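Local coordinates for protein lipid II:glycine glycyltransferase (Staphylococcus aureus, PDB 6SNR) that probably adds the first glycine of the pentaglycine interpeptide bridge to lipid II, with glycyl-tRNA as donor, during cell-wall synthesis, at residues A88-A93 with Y103-D108. Numbering follows the deposited sequence.
Sequences ALLDSA and YAIKID
I105 reaches out from its strand and sets the end of its longer branch, CD1, against A93 and L90, one turn apart on the facing helix. The contact packs the helix of a beta-alpha-beta crossover on its second strand: strand 68-78 leads into helix 83-99, which hands the chain back to strand 102-107, parallel to the first and hydrogen-bonded beside it. The contact is small, 114 Å² in all, and its side-chain part is apolar.

In I105, chi1 of -64° places CG1 anti to the carbonyl carbon, and chi2 of 162° then extends the branch, so that a single methyl does the touching. A93 meets it with its CB bond pointed toward the strand; A93 CB lies 4.0 Å from I105 CD1. L90 starts out less directly, but with CG anti to the backbone N (chi1 -179°) its branch swings toward the strand, and L90 CD1 is the methyl that arrives, 4.3 Å from I105 CD1.

On the helix, L89 turns to other neighbours, packing on F76 and V78 of strand 68-78 and on I43 and V45 of strand 39-47. K106, the next residue on the strand, instead forms salt bridges with E387, D389 and E401. The closest approach between the two segments uses backbone: I105 CD1 sits 3.9 Å from A93 C, the carbonyl carbon.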
loop_
_atom_site.group_PDB
_atom_site.type_symbol
_atom_site.label_atom_id
_atom_site.label_comp_id
_atom_site.label_asym_id
_atom_site.label_seq_id
_atom_site.Cartn_x
_atom_site.Cartn_y
_atom_site.Cartn_z
ATOM N N ALA A 88 -25.610 -10.310 17.173
ATOM C CA ALA A 88 -25.667 -11.628 16.557
ATOM C C ALA A 88 -24.302 -12.148 16.147
ATOM O O ALA A 88 -23.974 -13.321 16.340
ATOM C CB ALA A 88 -26.594 -11.618 15.396
ATOM N N LEU A 89 -23.477 -11.256 15.583
ATOM C CA LEU A 89 -22.101 -11.622 15.328
ATOM C C LEU A 89 -21.338 -12.033 16.576
ATOM O O LEU A 89 -20.590 -13.048 16.553
ATOM C CB LEU A 89 -21.360 -10.475 14.581
ATOM C CG LEU A 89 -21.779 -10.284 13.141
ATOM C CD1 LEU A 89 -21.318 -8.944 12.612
ATOM C CD2 LEU A 89 -21.276 -11.403 12.249
ATOM N N LEU A 90 -21.479 -11.268 17.672
ATOM C CA LEU A 90 -20.823 -11.688 18.939
ATOM C C LEU A 90 -21.333 -13.065 19.433
ATOM O O LEU A 90 -20.547 -13.908 19.822
ATOM C CB LEU A 90 -20.956 -10.605 20.021
ATOM C CG LEU A 90 -20.291 -10.915 21.364
ATOM C CD1 LEU A 90 -18.810 -11.234 21.274
ATOM C CD2 LEU A 90 -20.539 -9.742 22.347
ATOM N N ASP A 91 -22.647 -13.273 19.384
ATOM C CA ASP A 91 -23.232 -14.553 19.769
ATOM C C ASP A 91 -22.576 -15.709 18.996
ATOM O O ASP A 91 -22.105 -16.698 19.590
ATOM C CB ASP A 91 -24.744 -14.558 19.537
ATOM C CG ASP A 91 -25.562 -13.785 20.611
ATOM O OD1 ASP A 91 -25.046 -13.362 21.686
ATOM O OD2 ASP A 91 -26.778 -13.623 20.358
ATOM N N SER A 92 -22.500 -15.558 17.669
ATOM C CA SER A 92 -21.868 -16.584 16.839
ATOM C C SER A 92 -20.392 -16.771 17.117
ATOM O O SER A 92 -19.890 -17.897 17.133
ATOM C CB SER A 92 -22.103 -16.323 15.342
ATOM O OG SER A 92 -23.500 -16.379 15.031
ATOM N N ALA A 93 -19.651 -15.666 17.289
ATOM C CA ALA A 93 -18.236 -15.784 17.588
ATOM C C ALA A 93 -17.964 -16.455 18.916
ATOM O O ALA A 93 -17.069 -17.238 19.009
ATOM C CB ALA A 93 -17.474 -14.433 17.539
ATOM N N TYR A 103 -9.114 -17.838 24.906
ATOM C CA TYR A 103 -9.138 -17.045 26.151
ATOM C C TYR A 103 -9.815 -15.688 25.956
ATOM O O TYR A 103 -10.184 -15.023 26.936
ATOM C CB TYR A 103 -7.721 -16.897 26.731
ATOM C CG TYR A 103 -6.816 -15.992 25.949
ATOM C CD1 TYR A 103 -6.871 -14.612 26.124
ATOM C CD2 TYR A 103 -5.907 -16.507 25.049
ATOM C CE1 TYR A 103 -5.998 -13.781 25.408
ATOM C CE2 TYR A 103 -5.040 -15.683 24.332
ATOM C CZ TYR A 103 -5.114 -14.339 24.503
ATOM O OH TYR A 103 -4.243 -13.519 23.799
ATOM N N ALA A 104 -10.006 -15.260 24.689
ATOM C CA ALA A 104 -10.664 -13.998 24.340
ATOM C C ALA A 104 -10.949 -13.953 22.824
ATOM O O ALA A 104 -10.317 -14.719 22.089
ATOM C CB ALA A 104 -9.741 -12.815 24.691
ATOM N N ILE A 105 -11.836 -13.039 22.483
ATOM C CA ILE A 105 -12.170 -12.648 21.104
ATOM C C ILE A 105 -11.699 -11.199 20.963
ATOM O O ILE A 105 -12.215 -10.295 21.603
ATOM C CB ILE A 105 -13.674 -12.694 20.830
ATOM C CG1 ILE A 105 -14.186 -14.134 20.943
ATOM C CG2 ILE A 105 -14.000 -12.102 19.447
ATOM C CD1 ILE A 105 -15.676 -14.182 21.117
ATOM N N LYS A 106 -10.730 -11.018 20.079
ATOM C CA LYS A 106 -10.067 -9.719 19.890
ATOM C C LYS A 106 -10.516 -9.142 18.555
ATOM O O LYS A 106 -10.361 -9.820 17.512
ATOM C CB LYS A 106 -8.554 -9.918 19.891
ATOM C CG LYS A 106 -7.728 -8.613 19.641
ATOM C CD LYS A 106 -6.264 -8.893 19.674
ATOM C CE LYS A 106 -5.782 -9.373 21.022
ATOM N NZ LYS A 106 -5.975 -8.377 22.119
ATOM N N ILE A 107 -10.967 -7.879 18.572
ATOM C CA ILE A 107 -11.370 -7.236 17.312
ATOM C C ILE A 107 -10.698 -5.856 17.183
ATOM O O ILE A 107 -10.213 -5.288 18.175
ATOM C CB ILE A 107 -12.879 -7.047 17.204
ATOM C CG1 ILE A 107 -13.371 -5.977 18.213
ATOM C CG2 ILE A 107 -13.665 -8.354 17.409
ATOM C CD1 ILE A 107 -14.801 -5.603 18.064
ATOM N N ASP A 108 -10.635 -5.355 15.943
ATOM C CA ASP A 108 -9.917 -4.099 15.656
ATOM C C ASP A 108 -10.413 -3.499 14.320
ATOM O O ASP A 108 -9.626 -3.348 13.370
ATOM C CB ASP A 108 -8.366 -4.231 15.741
ATOM C CG ASP A 108 -7.760 -5.338 14.924
ATOM O OD1 ASP A 108 -8.483 -6.134 14.282
ATOM O OD2 ASP A 108 -6.547 -5.514 14.935
#